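Side-chain contacts in serine--tRNA ligase, cytoplasmic (Candida albicans, PDB 3QO8), which attaches serine to tRNA(Ser) in two steps, activating it with ATP to Ser-AMP and then transferring it to the acceptor end of the tRNA: residues F186-Q189 against A190-Y194; A222-S225 against Q226-E230; R318-G321 against C322-F326. All blocks are in the same frame, centred on the assembly; numbering follows the deposited sequence. Where two conformers were deposited one is given.

How the interactions relate
From the N terminus, the chain first makes interaction 1 on helix 183-200, then interaction 2, which spans helix 224-229, then interaction 3 on helix 312-329. Each joins residues a helical turn apart in one continuous run, so none closes a long loop, and the three follow in series without nesting or crossing. Interactions 1 and 3 touch: Tyr194 CD2 comes 3.3 Å from Phe326 CE1, and Leu191 also packs on the Phe326 ring, tying helix 183-200 to helix 312-329 beside the catalytic sheet. Interaction 2 stands apart, with nearest atoms about 18 Å from interaction 1 and about 16 Å from interaction 3, near the bound seryl-adenylate analogue.

Interaction 1 (F186-Q189 against A190-Y194); sequences FLNQ and ALINY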
ATOM      1  N   PHE A 186      16.366  -4.948  -5.467  1.00 15.87           N
ATOM      2  CA  PHE A 186      16.819  -6.317  -5.186  1.00 18.49           C
ATOM      3  C   PHE A 186      17.175  -6.527  -3.705  1.00 19.40           C
ATOM      4  O   PHE A 186      16.893  -7.579  -3.125  1.00 15.58           O
ATOM      5  CB  PHE A 186      18.011  -6.694  -6.067  1.00 19.72           C
ATOM      6  CG  PHE A 186      17.655  -6.946  -7.517  1.00 21.63           C
ATOM      7  CD1 PHE A 186      16.462  -7.552  -7.861  1.00 24.62           C
ATOM      8  CD2 PHE A 186      18.530  -6.578  -8.531  1.00 25.10           C
ATOM      9  CE1 PHE A 186      16.141  -7.802  -9.195  1.00 24.12           C
ATOM     10  CE2 PHE A 186      18.216  -6.822  -9.876  1.00 26.77           C
ATOM     11  CZ  PHE A 186      17.023  -7.426 -10.202  1.00 21.84           C
ATOM     12  N   LEU A 187      17.787  -5.523  -3.088  1.00 17.08           N
ATOM     13  CA  LEU A 187      18.129  -5.635  -1.672  1.00 16.34           C
ATOM     14  C   LEU A 187      16.878  -5.647  -0.801  1.00 14.98           C
ATOM     15  O   LEU A 187      16.814  -6.365   0.188  1.00 16.30           O
ATOM     16  CB  LEU A 187      19.039  -4.482  -1.231  1.00 19.19           C
ATOM     17  CG  LEU A 187      20.520  -4.658  -1.579  1.00 24.51           C
ATOM     18  CD1 LEU A 187      21.258  -3.331  -1.508  1.00 20.70           C
ATOM     19  CD2 LEU A 187      21.157  -5.707  -0.675  1.00 22.92           C
ATOM     20  N   ASN A 188      15.909  -4.807  -1.141  1.00 12.32           N
ATOM     21  CA  ASN A 188      14.659  -4.784  -0.396  1.00 13.65           C
ATOM     22  C   ASN A 188      13.953  -6.142  -0.462  1.00 13.50           C
ATOM     23  O   ASN A 188      13.556  -6.691   0.561  1.00 15.41           O
ATOM     24  CB  ASN A 188      13.753  -3.664  -0.897  1.00 12.53           C
ATOM     25  CG  ASN A 188      12.738  -3.240   0.141  1.00 18.01           C
ATOM     26  OD1 ASN A 188      13.096  -2.802   1.242  1.00 18.24           O
ATOM     27  ND2 ASN A 188      11.473  -3.326  -0.211  1.00 17.00           N
ATOM     28  N   GLN A 189      13.835  -6.694  -1.670  1.00 16.60           N
ATOM     29  CA  GLN A 189      13.251  -8.022  -1.847  1.00 14.86           C
ATOM     30  C   GLN A 189      14.060  -9.103  -1.132  1.00 11.56           C
ATOM     31  O   GLN A 189      13.493 -10.029  -0.546  1.00 14.35           O
ATOM     32  CB  GLN A 189      13.101  -8.348  -3.339  1.00 11.05           C
ATOM     33  CG  GLN A 189      11.966  -7.568  -4.015  1.00 12.39           C
ATOM     34  CD  GLN A 189      10.615  -7.884  -3.407  1.00 11.74           C
ATOM     35  OE1 GLN A 189       9.885  -6.995  -2.972  1.00 13.66           O
ATOM     36  NE2 GLN A 189      10.273  -9.158  -3.380  1.00 10.59           N
ATOM     37  N   ALA A 190      15.388  -8.987  -1.188  1.00 14.55           N
ATOM     38  CA  ALA A 190      16.257  -9.929  -0.506  1.00 17.23           C
ATOM     39  C   ALA A 190      15.919  -9.967   0.979  1.00 12.34           C
ATOM     40  O   ALA A 190      15.772 -11.037   1.558  1.00 17.42           O
ATOM     41  CB  ALA A 190      17.764  -9.563  -0.722  1.00 12.37           C
ATOM     42  N   LEU A 191      15.813  -8.797   1.604  1.00 11.46           N
ATOM     43  CA  LEU A 191      15.492  -8.753   3.037  1.00 12.80           C
ATOM     44  C   LEU A 191      14.107  -9.323   3.346  1.00 14.75           C
ATOM     45  O   LEU A 191      13.924 -10.042   4.328  1.00 15.80           O
ATOM     46  CB  LEU A 191      15.605  -7.332   3.585  1.00 16.38           C
ATOM     47  CG  LEU A 191      17.067  -6.930   3.819  1.00 20.25           C
ATOM     48  CD1 LEU A 191      17.176  -5.440   3.953  1.00 13.17           C
ATOM     49  CD2 LEU A 191      17.601  -7.645   5.066  1.00 16.14           C
ATOM     50  N   ILE A 192      13.132  -9.004   2.503  1.00 12.79           N
ATOM     51  CA  ILE A 192      11.795  -9.541   2.693  1.00 12.03           C
ATOM     52  C   ILE A 192      11.816 -11.081   2.639  1.00 17.01           C
ATOM     53  O   ILE A 192      11.270 -11.759   3.513  1.00 14.54           O
ATOM     54  CB  ILE A 192      10.836  -9.002   1.618  1.00 17.69           C
ATOM     55  CG1 ILE A 192      10.575  -7.506   1.839  1.00 14.32           C
ATOM     56  CG2 ILE A 192       9.537  -9.784   1.636  1.00 12.75           C
ATOM     57  CD1 ILE A 192       9.978  -6.798   0.617  1.00 13.89           C
ATOM     58  N   ASN A 193      12.457 -11.633   1.614  1.00 13.75           N
ATOM     59  CA  ASN A 193      12.480 -13.092   1.440  1.00 16.87           C
ATOM     60  C   ASN A 193      13.385 -13.836   2.415  1.00 15.86           C
ATOM     61  O   ASN A 193      13.050 -14.929   2.904  1.00 16.42           O
ATOM     62  CB  ASN A 193      12.825 -13.448  -0.006  1.00 12.22           C
ATOM     63  CG  ASN A 193      11.713 -13.065  -0.953  1.00 23.49           C
ATOM     64  OD1 ASN A 193      10.556 -13.382  -0.710  1.00 27.09           O
ATOM     65  ND2 ASN A 193      12.052 -12.367  -2.017  1.00 27.02           N
ATOM     66  N   TYR A 194      14.528 -13.242   2.713  1.00 14.07           N
ATOM     67  CA  TYR A 194      15.394 -13.819   3.741  1.00 14.51           C
ATOM     68  C   TYR A 194      14.659 -13.838   5.085  1.00 13.17           C
ATOM     69  O   TYR A 194      14.618 -14.865   5.771  1.00 17.78           O
ATOM     70  CB  TYR A 194      16.738 -13.078   3.830  1.00 16.90           C
ATOM     71  CG  TYR A 194      17.601 -13.568   4.976  1.00 16.88           C
ATOM     72  CD1 TYR A 194      17.791 -14.933   5.188  1.00 17.93           C
ATOM     73  CD2 TYR A 194      18.183 -12.670   5.866  1.00 17.58           C
ATOM     74  CE1 TYR A 194      18.560 -15.393   6.240  1.00 22.56           C
ATOM     75  CE2 TYR A 194      18.962 -13.119   6.924  1.00 20.79           C
ATOM     76  CZ  TYR A 194      19.146 -14.484   7.102  1.00 21.85           C
ATOM     77  OH  TYR A 194      19.912 -14.945   8.146  1.00 19.48           O
TER
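Gln189 and Ile192 meet on one turn of the alpha-helix 183-200, which with strand 205-208 is consistent with motif 1 of class II synthetases, at the dimer interface. The Gln189 chain leaves with CG beside its backbone N and is bent about CB-CG (chi2 -61°), which brings OE1 to 3.6 Å from Ile192 CD1. Ile192 holds CG1 anti to its own carbonyl carbon, laying that branch 3.3 Å from Asn188 O, an oxygen already bonded to Ile192 N. The Asn188 amide is held by Thr408 at OD1 and by Glu299 at ND2, while ND2 still lies 3.9 Å from Ile192 CD1. The amides of Gln189 and Asn193 are turned 71° apart and do not bond to each other within the chain. Instead Gln189 NE2 donates to Asn193 OD1 of the second subunit, and Asn193 OD1 accepts from Gln189 NE2 of that subunit, a reciprocal pair across the dimer interface. Behind these side chains the turn is closed by i to i+4 backbone bonds, among them Asn193 N to Gln189 O at 2.9 Å with an N-H...O angle of 167°.

Interaction 2 (A222-S225 against Q226-E230); sequences AQLS and QFDEE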
ATOM      1  N   ALA A 222      -5.337  -0.167  17.914  1.00 32.42           N
ATOM      2  CA  ALA A 222      -4.500   1.032  17.933  1.00 34.24           C
ATOM      3  C   ALA A 222      -4.978   2.024  18.993  1.00 37.89           C
ATOM      4  O   ALA A 222      -6.182   2.150  19.239  1.00 33.13           O
ATOM      5  CB  ALA A 222      -4.490   1.695  16.560  1.00 33.71           C
ATOM      6  N   GLN A 223      -4.040   2.731  19.619  1.00 33.36           N
ATOM      7  CA  GLN A 223      -4.404   3.747  20.609  1.00 42.85           C
ATOM      8  C   GLN A 223      -4.734   5.071  19.924  1.00 44.03           C
ATOM      9  O   GLN A 223      -4.321   5.305  18.787  1.00 36.41           O
ATOM     10  CB  GLN A 223      -3.309   3.918  21.684  1.00 40.23           C
ATOM     11  CG  GLN A 223      -1.941   4.396  21.185  1.00 43.85           C
ATOM     12  CD  GLN A 223      -0.884   4.454  22.310  1.00 48.81           C
ATOM     13  OE1 GLN A 223      -0.394   3.421  22.771  1.00 44.00           O
ATOM     14  NE2 GLN A 223      -0.538   5.665  22.747  1.00 45.51           N
ATOM     15  N   LEU A 224      -5.464   5.934  20.628  1.00 53.30           N
ATOM     16  CA  LEU A 224      -5.941   7.203  20.076  0.51 55.61           C
ATOM     17  C   LEU A 224      -4.852   8.027  19.398  1.00 52.46           C
ATOM     18  O   LEU A 224      -5.057   8.585  18.318  1.00 56.66           O
ATOM     19  CB  LEU A 224      -6.603   8.045  21.169  0.51 57.44           C
ATOM     20  CG  LEU A 224      -7.058   9.438  20.730  0.51 56.48           C
ATOM     21  CD1 LEU A 224      -8.082   9.331  19.615  0.51 54.46           C
ATOM     22  CD2 LEU A 224      -7.622  10.220  21.905  0.51 58.94           C
ATOM     23  N   SER A 225      -3.692   8.114  20.041  1.00 49.37           N
ATOM     24  CA  SER A 225      -2.598   8.924  19.509  1.00 48.58           C
ATOM     25  C   SER A 225      -2.183   8.479  18.104  1.00 50.12           C
ATOM     26  O   SER A 225      -1.704   9.286  17.307  1.00 51.36           O
ATOM     27  CB  SER A 225      -1.392   8.899  20.447  1.00 45.55           C
ATOM     28  OG  SER A 225      -0.736   7.646  20.395  1.00 47.39           O
ATOM     29  N   GLN A 226      -2.366   7.196  17.802  1.00 43.24           N
ATOM     30  CA  GLN A 226      -2.033   6.691  16.475  1.00 46.65           C
ATOM     31  C   GLN A 226      -3.005   7.247  15.429  1.00 42.78           C
ATOM     32  O   GLN A 226      -2.601   7.592  14.317  1.00 40.67           O
ATOM     33  CB  GLN A 226      -1.983   5.155  16.465  1.00 44.37           C
ATOM     34  CG  GLN A 226      -0.865   4.591  17.352  1.00 51.47           C
ATOM     35  CD  GLN A 226      -0.827   3.068  17.400  1.00 51.24           C
ATOM     36  OE1 GLN A 226      -1.383   2.445  18.313  1.00 47.48           O
ATOM     37  NE2 GLN A 226      -0.154   2.461  16.425  1.00 50.61           N
ATOM     38  N   PHE A 227      -4.280   7.364  15.788  1.00 36.62           N
ATOM     39  CA  PHE A 227      -5.251   7.941  14.868  1.00 38.17           C
ATOM     40  C   PHE A 227      -4.950   9.412  14.580  1.00 48.03           C
ATOM     41  O   PHE A 227      -5.276   9.923  13.508  1.00 48.35           O
ATOM     42  CB  PHE A 227      -6.673   7.784  15.405  1.00 43.58           C
ATOM     43  CG  PHE A 227      -7.210   6.385  15.292  1.00 52.02           C
ATOM     44  CD1 PHE A 227      -7.840   5.964  14.133  1.00 52.57           C
ATOM     45  CD2 PHE A 227      -7.082   5.491  16.343  1.00 55.75           C
ATOM     46  CE1 PHE A 227      -8.335   4.678  14.024  1.00 56.70           C
ATOM     47  CE2 PHE A 227      -7.574   4.205  16.241  1.00 54.38           C
ATOM     48  CZ  PHE A 227      -8.202   3.797  15.079  1.00 57.40           C
ATOM     49  N   ASP A 228      -4.313  10.080  15.537  1.00 50.33           N
ATOM     50  CA  ASP A 228      -4.052  11.517  15.437  1.00 57.41           C
ATOM     51  C   ASP A 228      -2.878  11.900  14.529  1.00 49.43           C
ATOM     52  O   ASP A 228      -3.001  12.788  13.692  1.00 48.61           O
ATOM     53  CB  ASP A 228      -3.848  12.124  16.830  1.00 67.56           C
ATOM     54  CG  ASP A 228      -5.135  12.195  17.630  1.00 75.07           C
ATOM     55  OD1 ASP A 228      -6.212  12.354  17.015  1.00 70.27           O
ATOM     56  OD2 ASP A 228      -5.072  12.093  18.875  1.00 84.38           O
ATOM     57  N   GLU A 229      -1.737  11.245  14.695  1.00 47.69           N
ATOM     58  CA  GLU A 229      -0.555  11.667  13.954  1.00 58.92           C
ATOM     59  C   GLU A 229       0.146  10.541  13.208  1.00 48.36           C
ATOM     60  O   GLU A 229       1.242  10.737  12.674  1.00 47.41           O
ATOM     61  CB  GLU A 229       0.438  12.371  14.887  1.00 73.35           C
ATOM     62  CG  GLU A 229       0.952  11.509  16.027  1.00 83.08           C
ATOM     63  CD  GLU A 229       1.825  12.289  16.998  1.00 91.96           C
ATOM     64  OE1 GLU A 229       1.898  13.532  16.870  1.00 93.41           O
ATOM     65  OE2 GLU A 229       2.438  11.660  17.886  1.00 92.90           O
ATOM     66  N   GLU A 230      -0.469   9.363  13.174  1.00 33.55           N
ATOM     67  CA  GLU A 230       0.183   8.230  12.522  1.00 32.38           C
ATOM     68  C   GLU A 230      -0.555   7.737  11.280  1.00 26.89           C
ATOM     69  O   GLU A 230       0.068   7.547  10.234  1.00 22.53           O
ATOM     70  CB  GLU A 230       0.421   7.071  13.505  1.00 39.81           C
ATOM     71  CG  GLU A 230       1.420   6.018  13.008  1.00 41.29           C
ATOM     72  CD  GLU A 230       1.476   4.769  13.895  1.00 47.40           C
ATOM     73  OE1 GLU A 230       0.406   4.325  14.381  1.00 47.87           O
ATOM     74  OE2 GLU A 230       2.589   4.224  14.101  1.00 42.46           O
TER
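Gln223 and Gln226 grip each other through two hydrogen bonds. Gln223 N donates to Gln226 OE1 at 3.0 Å, at an angle of 158° and tilted from the plane of the side-chain carbonyl; Gln226 N returns a bond to Gln223 O at 2.9 Å, more bent and arriving from above the carbonyl plane. Gln226 can reach back because CG stands beside its backbone N and the chain then runs extended (chi2 178°). The other end of the same amide is used as well: NE2 gives a bond of 2.8 Å to Glu230 OE1, nearly in the amide plane and on the carboxylate's syn side. Both ends of the amide are thus engaged, which fixes its rotation. At the N-terminal end of helix 224-229 the Gln226 side chain thus takes the backbone N-H of Gln223, the half of a capping box in which a later side chain reaches back; the return bond is backbone to backbone. Gln223 also sends NE2 to Ser225 OG, while its OE1 accepts from Asn346 N. Further along, Asp228 N bonds to Leu224 O, and Glu229 N to Ser225 O. At the C-terminal end, the Glu230 side chain lies about 5 Å from the bound seryl-adenylate analogue, and its OE2 makes a long, weak ion pair with NH1 of Arg279, which probably binds ATP. Apolar packing is light. Ala222 CB lies 4.0 Å from Phe227 CE2, Ala222 O comes up at the edge of that ring, and Tyr242 meets the ring edge-to-face.

Interaction 3 (R318-G321 against C322-F326); sequences RMIG and CSEEF
Ile320 and Glu324 make the close part of this turn: Glu324 CG lies 3.2 Å from Ile320 O, the oxygen that also accepts Glu324 N at 2.9 Å. With CG beside its backbone N (chi1 -67°) and the chain extended beyond, Glu324 runs back along the helix until OE2 is 4.0 Å from Ile320 CG1, the two side chains crossing at a slant. Its buried carboxylate is held from outside the turn, OE2 by a salt bridge to Arg129 and OE1 by Tyr334 OH. Two residues earlier, Cys322 CB rests 3.4 Å from Met319 O. Buried Ser323 hydrogen-bonds through OG to Thr404 O. This is the middle of helix 312-329 in the class II core, packed on the largely antiparallel catalytic sheet: Met319 lies on strands 297-307, 363-372 and 399-404, and Ser323 on Val368 and Ser403. The solvent side is looser. Gly321 brings only backbone, its oxygen taking Glu325 N at 2.9 Å, and the exposed Glu325 side chain touches 318-321 just through CB, 3.5 Å from Gly321 O, before its carboxylate leaves for a salt bridge with Lys202. In the conformer given, exposed Arg318 pairs through NH1 with Glu315.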
ATOM      1  N   ARG A 318      12.557 -15.264  23.640  1.00 27.11           N
ATOM      2  CA  ARG A 318      12.725 -16.006  22.396  0.51 25.74           C
ATOM      3  C   ARG A 318      12.645 -15.075  21.182  1.00 23.46           C
ATOM      4  O   ARG A 318      13.414 -15.198  20.228  1.00 23.64           O
ATOM      5  CB  ARG A 318      11.641 -17.078  22.316  0.51 31.48           C
ATOM      6  CG  ARG A 318      11.895 -18.191  21.323  0.51 35.21           C
ATOM      7  CD  ARG A 318      11.013 -19.400  21.640  0.51 35.29           C
ATOM      8  NE  ARG A 318      11.420 -20.062  22.878  0.51 33.72           N
ATOM      9  CZ  ARG A 318      10.617 -20.310  23.910  0.51 35.21           C
ATOM     10  NH1 ARG A 318       9.337 -19.955  23.879  0.51 26.07           N
ATOM     11  NH2 ARG A 318      11.100 -20.921  24.983  0.51 34.76           N
ATOM     12  N   MET A 319      11.695 -14.145  21.220  1.00 22.42           N
ATOM     13  CA  MET A 319      11.467 -13.251  20.089  1.00 19.88           C
ATOM     14  C   MET A 319      12.589 -12.223  19.891  1.00 21.48           C
ATOM     15  O   MET A 319      13.025 -11.994  18.759  1.00 19.26           O
ATOM     16  CB  MET A 319      10.115 -12.543  20.216  1.00 19.20           C
ATOM     17  CG  MET A 319       8.933 -13.502  20.131  1.00 22.90           C
ATOM     18  SD  MET A 319       7.389 -12.747  20.645  1.00 19.29           S
ATOM     19  CE  MET A 319       7.120 -11.567  19.311  1.00 18.59           C
ATOM     20  N   ILE A 320      13.050 -11.593  20.968  1.00 21.53           N
ATOM     21  CA  ILE A 320      14.156 -10.643  20.811  1.00 20.15           C
ATOM     22  C   ILE A 320      15.395 -11.435  20.399  1.00 18.43           C
ATOM     23  O   ILE A 320      16.222 -10.958  19.616  1.00 20.78           O
ATOM     24  CB  ILE A 320      14.399  -9.761  22.080  1.00 22.46           C
ATOM     25  CG1 ILE A 320      15.427  -8.657  21.779  1.00 22.16           C
ATOM     26  CG2 ILE A 320      14.807 -10.611  23.282  1.00 20.21           C
ATOM     27  CD1 ILE A 320      14.913  -7.667  20.708  1.00 21.42           C
ATOM     28  N   GLY A 321      15.497 -12.665  20.894  1.00 22.07           N
ATOM     29  CA  GLY A 321      16.607 -13.532  20.528  1.00 25.54           C
ATOM     30  C   GLY A 321      16.590 -13.830  19.032  1.00 21.01           C
ATOM     31  O   GLY A 321      17.632 -13.835  18.363  1.00 20.06           O
ATOM     32  N   CYS A 322      15.402 -14.082  18.500  1.00 17.19           N
ATOM     33  CA  CYS A 322      15.246 -14.286  17.053  1.00 20.49           C
ATOM     34  C   CYS A 322      15.740 -13.078  16.251  1.00 19.56           C
ATOM     35  O   CYS A 322      16.427 -13.231  15.244  1.00 20.23           O
ATOM     36  CB  CYS A 322      13.780 -14.577  16.672  1.00 25.69           C
ATOM     37  SG  CYS A 322      13.271 -16.288  16.919  1.00 38.45           S
ATOM     38  N   SER A 323      15.355 -11.879  16.669  1.00 18.64           N
ATOM     39  CA  SER A 323      15.822 -10.680  15.970  1.00 14.43           C
ATOM     40  C   SER A 323      17.342 -10.493  16.100  1.00 16.64           C
ATOM     41  O   SER A 323      18.026 -10.099  15.145  1.00 16.57           O
ATOM     42  CB  SER A 323      15.071  -9.454  16.475  1.00 22.84           C
ATOM     43  OG  SER A 323      13.694  -9.539  16.111  1.00 26.43           O
ATOM     44  N   GLU A 324      17.879 -10.760  17.288  1.00 16.75           N
ATOM     45  CA  GLU A 324      19.327 -10.658  17.462  1.00 18.03           C
ATOM     46  C   GLU A 324      20.049 -11.596  16.496  1.00 18.84           C
ATOM     47  O   GLU A 324      21.004 -11.209  15.817  1.00 18.58           O
ATOM     48  CB  GLU A 324      19.711 -10.996  18.896  1.00 20.43           C
ATOM     49  CG  GLU A 324      19.212  -9.984  19.907  1.00 19.83           C
ATOM     50  CD  GLU A 324      19.723 -10.298  21.300  1.00 37.33           C
ATOM     51  OE1 GLU A 324      20.948 -10.168  21.534  1.00 46.14           O
ATOM     52  OE2 GLU A 324      18.904 -10.683  22.152  1.00 27.45           O
ATOM     53  N   GLU A 325      19.588 -12.838  16.437  1.00 16.11           N
ATOM     54  CA  GLU A 325      20.189 -13.813  15.541  1.00 20.80           C
ATOM     55  C   GLU A 325      20.132 -13.315  14.098  1.00 14.63           C
ATOM     56  O   GLU A 325      21.100 -13.435  13.344  1.00 20.41           O
ATOM     57  CB  GLU A 325      19.498 -15.172  15.680  1.00 24.15           C
ATOM     58  CG  GLU A 325      20.119 -16.258  14.823  1.00 31.72           C
ATOM     59  CD  GLU A 325      19.336 -17.578  14.860  1.00 39.75           C
ATOM     60  OE1 GLU A 325      18.381 -17.700  15.661  1.00 34.02           O
ATOM     61  OE2 GLU A 325      19.679 -18.486  14.072  1.00 40.43           O
ATOM     62  N   PHE A 326      18.996 -12.747  13.711  1.00 16.88           N
ATOM     63  CA  PHE A 326      18.856 -12.176  12.376  1.00 16.43           C
ATOM     64  C   PHE A 326      19.930 -11.106  12.101  1.00 19.33           C
ATOM     65  O   PHE A 326      20.600 -11.150  11.062  1.00 15.29           O
ATOM     66  CB  PHE A 326      17.439 -11.606  12.192  1.00 15.49           C
ATOM     67  CG  PHE A 326      17.160 -11.072  10.796  1.00 17.85           C
ATOM     68  CD1 PHE A 326      16.799 -11.924   9.764  1.00 16.79           C
ATOM     69  CD2 PHE A 326      17.261  -9.711  10.530  1.00 18.61           C
ATOM     70  CE1 PHE A 326      16.531 -11.432   8.489  1.00 18.70           C
ATOM     71  CE2 PHE A 326      17.007  -9.210   9.258  1.00 21.81           C
ATOM     72  CZ  PHE A 326      16.647 -10.072   8.233  1.00 18.27           C
TER